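Nucleoporin nup120 (Schizosaccharomyces pombe, PDB 4GQ2) serves as a structural component of the nuclear pore complex, whose nucleoporins can also act as docking partners for transport factors. Local coordinates at residues 672-683 with 766-776; 8-16 with 429-437. All blocks are in the same frame, centred on the assembly; numbering follows the deposited sequence.

Contact 1 (672-683 with 766-776); sequences LFLCASVARVLD and SVNTALQFFSA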
# COMPACT_ATOMS: atom_id res chain seq x y z
N LEU A 672 -5.07 -12.88 -11.13
CA LEU A 672 -4.37 -11.76 -10.51
C LEU A 672 -5.06 -10.44 -10.85
O LEU A 672 -5.27 -9.60 -9.98
CB LEU A 672 -2.90 -11.74 -10.92
CG LEU A 672 -2.07 -12.88 -10.32
CD1 LEU A 672 -0.71 -12.95 -11.01
CD2 LEU A 672 -1.95 -12.76 -8.79
N PHE A 673 -5.44 -10.28 -12.12
CA PHE A 673 -6.10 -9.06 -12.58
C PHE A 673 -7.39 -8.78 -11.81
O PHE A 673 -7.70 -7.61 -11.53
CB PHE A 673 -6.35 -9.10 -14.09
CG PHE A 673 -7.01 -7.86 -14.62
CD1 PHE A 673 -6.32 -6.65 -14.66
CD2 PHE A 673 -8.31 -7.90 -15.07
CE1 PHE A 673 -6.94 -5.51 -15.14
CE2 PHE A 673 -8.94 -6.76 -15.55
CZ PHE A 673 -8.25 -5.56 -15.59
N LEU A 674 -8.13 -9.83 -11.46
CA LEU A 674 -9.30 -9.67 -10.62
C LEU A 674 -8.95 -9.09 -9.25
O LEU A 674 -9.56 -8.12 -8.80
CB LEU A 674 -10.05 -10.99 -10.44
CG LEU A 674 -11.32 -10.67 -9.65
CD1 LEU A 674 -12.56 -10.64 -10.53
CD2 LEU A 674 -11.49 -11.60 -8.47
N CYS A 675 -7.95 -9.68 -8.59
CA CYS A 675 -7.48 -9.20 -7.30
C CYS A 675 -7.07 -7.74 -7.36
O CYS A 675 -7.44 -6.95 -6.48
CB CYS A 675 -6.31 -10.06 -6.79
SG CYS A 675 -6.76 -11.79 -6.56
N ALA A 676 -6.32 -7.37 -8.40
CA ALA A 676 -5.90 -5.98 -8.59
C ALA A 676 -7.10 -5.05 -8.76
O ALA A 676 -7.13 -3.96 -8.20
CB ALA A 676 -4.97 -5.87 -9.79
N SER A 677 -8.09 -5.49 -9.52
CA SER A 677 -9.28 -4.68 -9.81
C SER A 677 -10.09 -4.45 -8.54
O SER A 677 -10.47 -3.31 -8.24
CB SER A 677 -10.14 -5.37 -10.87
OG SER A 677 -9.42 -5.45 -12.10
N VAL A 678 -10.35 -5.53 -7.81
CA VAL A 678 -11.09 -5.47 -6.56
C VAL A 678 -10.41 -4.55 -5.55
O VAL A 678 -11.06 -3.68 -4.94
CB VAL A 678 -11.31 -6.88 -5.96
CG1 VAL A 678 -11.85 -6.79 -4.54
CG2 VAL A 678 -12.26 -7.68 -6.85
N ALA A 679 -9.09 -4.73 -5.39
CA ALA A 679 -8.29 -3.90 -4.48
C ALA A 679 -8.42 -2.40 -4.76
O ALA A 679 -8.52 -1.60 -3.84
CB ALA A 679 -6.83 -4.32 -4.49
N ARG A 680 -8.43 -2.03 -6.04
CA ARG A 680 -8.54 -0.62 -6.41
C ARG A 680 -9.91 -0.06 -6.07
O ARG A 680 -10.02 1.04 -5.51
CB ARG A 680 -8.17 -0.41 -7.89
CG ARG A 680 -6.67 -0.56 -8.13
CD ARG A 680 -6.26 -0.51 -9.60
NE ARG A 680 -4.80 -0.63 -9.70
CZ ARG A 680 -3.96 0.40 -9.71
NH1 ARG A 680 -4.41 1.65 -9.67
NH2 ARG A 680 -2.65 0.17 -9.79
N VAL A 681 -10.96 -0.82 -6.38
CA VAL A 681 -12.32 -0.41 -6.03
C VAL A 681 -12.51 -0.34 -4.51
O VAL A 681 -13.06 0.65 -4.00
CB VAL A 681 -13.39 -1.32 -6.68
CG1 VAL A 681 -14.78 -1.01 -6.13
CG2 VAL A 681 -13.38 -1.17 -8.19
N LEU A 682 -12.04 -1.36 -3.78
CA LEU A 682 -12.08 -1.35 -2.31
C LEU A 682 -11.39 -0.12 -1.72
O LEU A 682 -11.97 0.58 -0.88
CB LEU A 682 -11.48 -2.63 -1.72
CG LEU A 682 -12.34 -3.88 -1.86
CD1 LEU A 682 -11.63 -5.11 -1.31
CD2 LEU A 682 -13.71 -3.70 -1.20
N ASP A 683 -10.16 0.15 -2.16
CA ASP A 683 -9.40 1.30 -1.67
C ASP A 683 -10.25 2.57 -1.83
O ASP A 683 -10.36 3.38 -0.91
CB ASP A 683 -8.09 1.42 -2.46
CG ASP A 683 -7.28 2.65 -2.07
OD1 ASP A 683 -6.58 2.60 -1.05
OD2 ASP A 683 -7.35 3.66 -2.79
N SER A 766 1.13 -14.82 -5.20
CA SER A 766 1.69 -14.09 -6.35
C SER A 766 1.23 -12.63 -6.39
O SER A 766 1.77 -11.81 -7.13
CB SER A 766 1.29 -14.80 -7.65
OG SER A 766 1.54 -16.20 -7.58
N VAL A 767 0.24 -12.33 -5.57
CA VAL A 767 -0.33 -11.00 -5.41
C VAL A 767 0.71 -9.99 -4.88
O VAL A 767 1.68 -10.38 -4.24
CB VAL A 767 -1.58 -11.15 -4.51
CG1 VAL A 767 -1.56 -10.23 -3.30
CG2 VAL A 767 -2.87 -11.10 -5.34
N ASN A 768 0.51 -8.70 -5.16
CA ASN A 768 1.51 -7.67 -4.83
C ASN A 768 1.26 -6.87 -3.56
O ASN A 768 2.20 -6.39 -2.93
CB ASN A 768 1.71 -6.70 -6.00
CG ASN A 768 2.72 -7.21 -7.02
OD1 ASN A 768 3.43 -8.18 -6.79
ND2 ASN A 768 2.80 -6.53 -8.16
N THR A 769 -0.01 -6.70 -3.19
CA THR A 769 -0.33 -5.92 -1.99
C THR A 769 -1.13 -6.72 -0.99
O THR A 769 -1.80 -7.71 -1.34
CB THR A 769 -1.10 -4.63 -2.32
OG1 THR A 769 -2.45 -4.96 -2.65
CG2 THR A 769 -0.44 -3.89 -3.50
N ALA A 770 -1.10 -6.27 0.26
CA ALA A 770 -1.92 -6.86 1.32
C ALA A 770 -3.43 -6.76 1.03
O ALA A 770 -4.19 -7.63 1.42
CB ALA A 770 -1.59 -6.23 2.66
N LEU A 771 -3.85 -5.69 0.35
CA LEU A 771 -5.26 -5.52 0.03
C LEU A 771 -5.71 -6.43 -1.13
O LEU A 771 -6.86 -6.84 -1.18
CB LEU A 771 -5.60 -4.05 -0.26
CG LEU A 771 -7.08 -3.70 -0.42
CD1 LEU A 771 -7.87 -4.05 0.84
CD2 LEU A 771 -7.26 -2.22 -0.78
N GLN A 772 -4.79 -6.74 -2.04
CA GLN A 772 -5.06 -7.71 -3.10
C GLN A 772 -5.17 -9.12 -2.50
O GLN A 772 -5.99 -9.92 -2.93
CB GLN A 772 -3.98 -7.66 -4.20
CG GLN A 772 -3.93 -6.34 -4.96
CD GLN A 772 -2.68 -6.15 -5.81
OE1 GLN A 772 -1.70 -6.89 -5.67
NE2 GLN A 772 -2.71 -5.17 -6.69
N PHE A 773 -4.32 -9.41 -1.52
CA PHE A 773 -4.36 -10.67 -0.76
C PHE A 773 -5.72 -10.81 -0.06
O PHE A 773 -6.38 -11.85 -0.17
CB PHE A 773 -3.21 -10.66 0.24
CG PHE A 773 -3.03 -11.95 1.00
CD1 PHE A 773 -3.77 -12.20 2.14
CD2 PHE A 773 -2.05 -12.86 0.62
CE1 PHE A 773 -3.57 -13.37 2.87
CE2 PHE A 773 -1.84 -14.03 1.35
CZ PHE A 773 -2.60 -14.28 2.48
N PHE A 774 -6.14 -9.77 0.66
CA PHE A 774 -7.48 -9.73 1.25
C PHE A 774 -8.56 -9.98 0.20
O PHE A 774 -9.51 -10.72 0.42
CB PHE A 774 -7.72 -8.38 1.92
CG PHE A 774 -9.12 -8.20 2.47
CD1 PHE A 774 -9.51 -8.84 3.65
CD2 PHE A 774 -10.03 -7.38 1.82
CE1 PHE A 774 -10.77 -8.65 4.17
CE2 PHE A 774 -11.31 -7.20 2.33
CZ PHE A 774 -11.68 -7.84 3.51
N SER A 775 -8.40 -9.33 -0.96
CA SER A 775 -9.37 -9.44 -2.04
C SER A 775 -9.51 -10.89 -2.48
O SER A 775 -10.61 -11.38 -2.68
CB SER A 775 -8.95 -8.55 -3.21
OG SER A 775 -9.04 -7.18 -2.86
N ALA A 776 -8.38 -11.58 -2.58
CA ALA A 776 -8.37 -12.98 -3.00
C ALA A 776 -9.08 -13.89 -2.00
O ALA A 776 -9.77 -14.82 -2.41
CB ALA A 776 -6.95 -13.44 -3.25
O HOH W 1 -4.65 -3.27 -7.27
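The helical segments 672-683 and 770-776 cross at 110°, their axes 8.2 Å apart at closest approach, and C675 and Q772 bring their CA atoms within 5.1 Å. S775 is the knob of this crossing. Its side chain enters a hole made by C675, V678, A679 and L682 of the other helix. Of that helix, V678 CG1 comes closest to the hydroxyl, 3.3 Å from S775 OG. The hydroxyl itself bonds back to L771 O in its own helix. L771 O also takes S775 N, and the two donors reach it from opposite faces of the carbonyl plane. A buried polar atom is thus satisfied within its own turn. Small residues let the backbones approach: A679 CB lies 3.6 Å from Q772 CG, and C675 SG lies 3.7 Å from A776 CB. The crossing is all-helical packing, knob into hole, between helix 672-703 of the Nup120 helical domain and the short helix 770-777. Q772 also shapes the start of that short helix. Its OE1 accepts from N768 N nearly along the C=O axis and from T769 N above the carbonyl plane. Q772 N in turn donates to T769 OG1, which completes a capping box. These bonds hold the amide, and its NE2 points at A676. One water links Q772 NE2, at 2.8 Å, to A676 O. Toward D683, L771 CG is anti to its backbone N (chi1 -171°), which carries CD2 to 3.4 Å from A679 O. Nearby, L682 CD1 meets the F774 ring at its edge. At the other end, L672 CD2 reaches V767 CG2 at 3.9 Å, and the two side chains cross obliquely.

Contact 2 (8-16 with 429-437); sequences AVVPIDLQS and AHNTSIESI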
# COMPACT_ATOMS: atom_id res chain seq x y z
N ALA A 8 -13.62 1.53 -12.77
CA ALA A 8 -12.44 1.06 -12.07
C ALA A 8 -11.29 1.07 -13.06
O ALA A 8 -11.37 0.45 -14.11
CB ALA A 8 -12.67 -0.34 -11.53
N VAL A 9 -10.22 1.79 -12.72
CA VAL A 9 -9.09 1.99 -13.61
C VAL A 9 -7.90 1.14 -13.18
O VAL A 9 -7.53 1.13 -12.00
CB VAL A 9 -8.66 3.49 -13.64
CG1 VAL A 9 -7.44 3.70 -14.52
CG2 VAL A 9 -9.80 4.37 -14.13
N VAL A 10 -7.29 0.43 -14.12
CA VAL A 10 -6.04 -0.29 -13.86
C VAL A 10 -5.00 0.11 -14.90
O VAL A 10 -5.23 -0.05 -16.10
CB VAL A 10 -6.23 -1.83 -13.84
CG1 VAL A 10 -4.94 -2.53 -13.44
CG2 VAL A 10 -7.33 -2.22 -12.87
N PRO A 11 -3.85 0.64 -14.45
CA PRO A 11 -2.79 0.97 -15.38
C PRO A 11 -2.28 -0.31 -16.03
O PRO A 11 -2.25 -1.36 -15.39
CB PRO A 11 -1.70 1.57 -14.48
CG PRO A 11 -2.43 2.07 -13.29
CD PRO A 11 -3.51 1.05 -13.08
N ILE A 12 -1.88 -0.22 -17.29
CA ILE A 12 -1.34 -1.36 -18.00
C ILE A 12 0.18 -1.35 -17.87
O ILE A 12 0.91 -0.92 -18.78
CB ILE A 12 -1.79 -1.37 -19.47
CG1 ILE A 12 -3.30 -1.42 -19.54
CG2 ILE A 12 -1.22 -2.58 -20.20
CD1 ILE A 12 -3.85 -1.13 -20.92
N ASP A 13 0.64 -1.79 -16.71
CA ASP A 13 2.05 -1.96 -16.45
C ASP A 13 2.22 -3.26 -15.66
O ASP A 13 1.24 -3.81 -15.15
CB ASP A 13 2.65 -0.73 -15.74
CG ASP A 13 2.00 -0.42 -14.39
OD1 ASP A 13 1.68 -1.34 -13.61
OD2 ASP A 13 1.85 0.78 -14.09
N LEU A 14 3.46 -3.76 -15.61
CA LEU A 14 3.75 -5.04 -14.97
C LEU A 14 3.33 -5.07 -13.50
O LEU A 14 2.72 -6.04 -13.04
CB LEU A 14 5.24 -5.37 -15.12
CG LEU A 14 5.67 -6.22 -16.33
CD1 LEU A 14 5.16 -5.70 -17.67
CD2 LEU A 14 7.19 -6.33 -16.35
N GLN A 15 3.65 -3.99 -12.79
CA GLN A 15 3.37 -3.86 -11.36
C GLN A 15 1.87 -3.99 -11.03
O GLN A 15 1.51 -4.73 -10.11
CB GLN A 15 3.93 -2.54 -10.83
CG GLN A 15 3.96 -2.39 -9.31
CD GLN A 15 4.82 -3.43 -8.61
OE1 GLN A 15 5.80 -3.95 -9.16
NE2 GLN A 15 4.46 -3.74 -7.37
N SER A 16 1.02 -3.29 -11.78
CA SER A 16 -0.41 -3.25 -11.49
C SER A 16 -1.11 -4.58 -11.78
O SER A 16 -2.15 -4.87 -11.20
CB SER A 16 -1.12 -2.13 -12.26
OG SER A 16 -0.60 -0.86 -11.92
N ALA A 429 0.46 5.94 -4.92
CA ALA A 429 -0.89 5.45 -4.71
C ALA A 429 -1.88 6.27 -5.54
O ALA A 429 -3.05 6.39 -5.19
CB ALA A 429 -1.26 5.49 -3.23
N HIS A 430 -1.40 6.82 -6.65
CA HIS A 430 -2.20 7.76 -7.43
C HIS A 430 -2.91 7.17 -8.62
O HIS A 430 -3.70 7.85 -9.28
CB HIS A 430 -1.37 8.96 -7.84
CG HIS A 430 -2.18 10.21 -8.07
ND1 HIS A 430 -2.36 10.73 -9.30
CD2 HIS A 430 -2.88 11.01 -7.18
CE1 HIS A 430 -3.13 11.83 -9.20
NE2 HIS A 430 -3.45 12.00 -7.90
N ASN A 431 -2.65 5.89 -8.90
CA ASN A 431 -3.23 5.19 -10.05
C ASN A 431 -2.68 5.65 -11.41
O ASN A 431 -3.29 5.43 -12.46
CB ASN A 431 -4.77 5.25 -10.03
CG ASN A 431 -5.36 4.67 -8.77
OD1 ASN A 431 -4.93 4.98 -7.66
ND2 ASN A 431 -6.37 3.81 -8.93
N THR A 432 -1.51 6.29 -11.39
CA THR A 432 -0.79 6.61 -12.60
C THR A 432 0.08 5.40 -12.94
O THR A 432 0.32 4.55 -12.08
CB THR A 432 0.10 7.87 -12.44
OG1 THR A 432 1.22 7.57 -11.62
CG2 THR A 432 -0.68 9.03 -11.83
N SER A 433 0.55 5.32 -14.19
CA SER A 433 1.40 4.22 -14.63
C SER A 433 2.80 4.34 -14.05
O SER A 433 3.29 5.44 -13.78
CB SER A 433 1.51 4.20 -16.15
OG SER A 433 2.33 5.27 -16.60
N ILE A 434 3.45 3.19 -13.89
CA ILE A 434 4.84 3.11 -13.49
C ILE A 434 5.77 3.81 -14.48
O ILE A 434 6.74 4.45 -14.07
CB ILE A 434 5.25 1.63 -13.22
CG1 ILE A 434 5.22 1.35 -11.71
CG2 ILE A 434 6.65 1.31 -13.73
CD1 ILE A 434 3.83 1.26 -11.11
N GLU A 435 5.44 3.73 -15.77
CA GLU A 435 6.30 4.33 -16.80
C GLU A 435 6.43 5.84 -16.64
O GLU A 435 7.53 6.38 -16.75
CB GLU A 435 5.85 3.96 -18.21
CG GLU A 435 6.21 2.54 -18.61
CD GLU A 435 5.20 1.52 -18.10
OE1 GLU A 435 4.11 1.93 -17.64
OE2 GLU A 435 5.50 0.31 -18.17
N SER A 436 5.31 6.51 -16.35
CA SER A 436 5.31 7.96 -16.15
C SER A 436 6.23 8.39 -15.01
O SER A 436 6.87 9.43 -15.09
CB SER A 436 3.90 8.48 -15.91
OG SER A 436 3.39 8.00 -14.69
N ILE A 437 6.32 7.56 -13.97
CA ILE A 437 7.26 7.81 -12.87
C ILE A 437 8.70 7.62 -13.34
O ILE A 437 9.57 8.47 -13.07
CB ILE A 437 6.94 6.96 -11.61
CG1 ILE A 437 5.55 7.31 -11.05
CG2 ILE A 437 8.01 7.15 -10.53
CD1 ILE A 437 5.10 6.46 -9.87
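D13 and I434 meet at about a right angle, with the carboxylate of D13 set against the start of helix 434-443. D13 OD2 accepts from I434 N at 2.9 Å, and the bond is nearly straight at 169°. The donor comes from the anti side, 33° out of the carboxylate plane. The other oxygen stays within its own loop. D13 OD1 takes S16 N almost head-on and S16 OG from the syn side. Three bonds therefore grip the carboxylate and fix its rotation. With chi1 at 60°, CG sits between the backbone N and the carbonyl carbon, and this turn brings OD1 back to S16 N while OD2 faces I434 N. I434 runs across the carboxylate, with CD1 3.6 Å from D13 OD2. Q15 lies aslant to it, its CB 3.8 Å from I434 CD1. E435 bends at chi2 and brings OE1 to 3.6 Å from D13 CB. E435 OE1 lies 4.4 Å from D13 OD2, so the two acids probably disfavour each other slightly, while the helix start may stabilise the negative D13. An alanine here removes the aspartate's carboxylate, which would probably leave I434 N without its acceptor and set the turn to S16 free to shift. P11 packs beside this site, with CB 4.1 Å from S433 CA. S433 caps the helix from inside its own segment: its OG accepts from S436 N. That hydroxyl also bonds D514 of helix 492-515. S436 OG donates to S433 O. Together these contacts fit the end of strand 3-11 onto a helix start: an Asx motif at D13 shares its aspartate with the first turn of helix 434-443, which S433 N-caps.

The centres of contacts 1 and 2 lie about 14 Å apart, and the two sites touch. Contact 2 closes before contact 1 opens, so they come in series along the chain. Contact 2 joins strand 3-11, in the mixed sheet with strand 539-544, to helix 434-443 of the beta-propeller domain. Contact 1 belongs to the helical part that follows. Helix 672-703 bridges them: R680 packs on P11 and on S16, and V681 packs on A8. N768 ND2 also probably bonds to Q15 O. The N-terminal strand is part of the propeller-side sheet, and with its following turn it meets helix 672-703, consistent with a compact joint between the two parts.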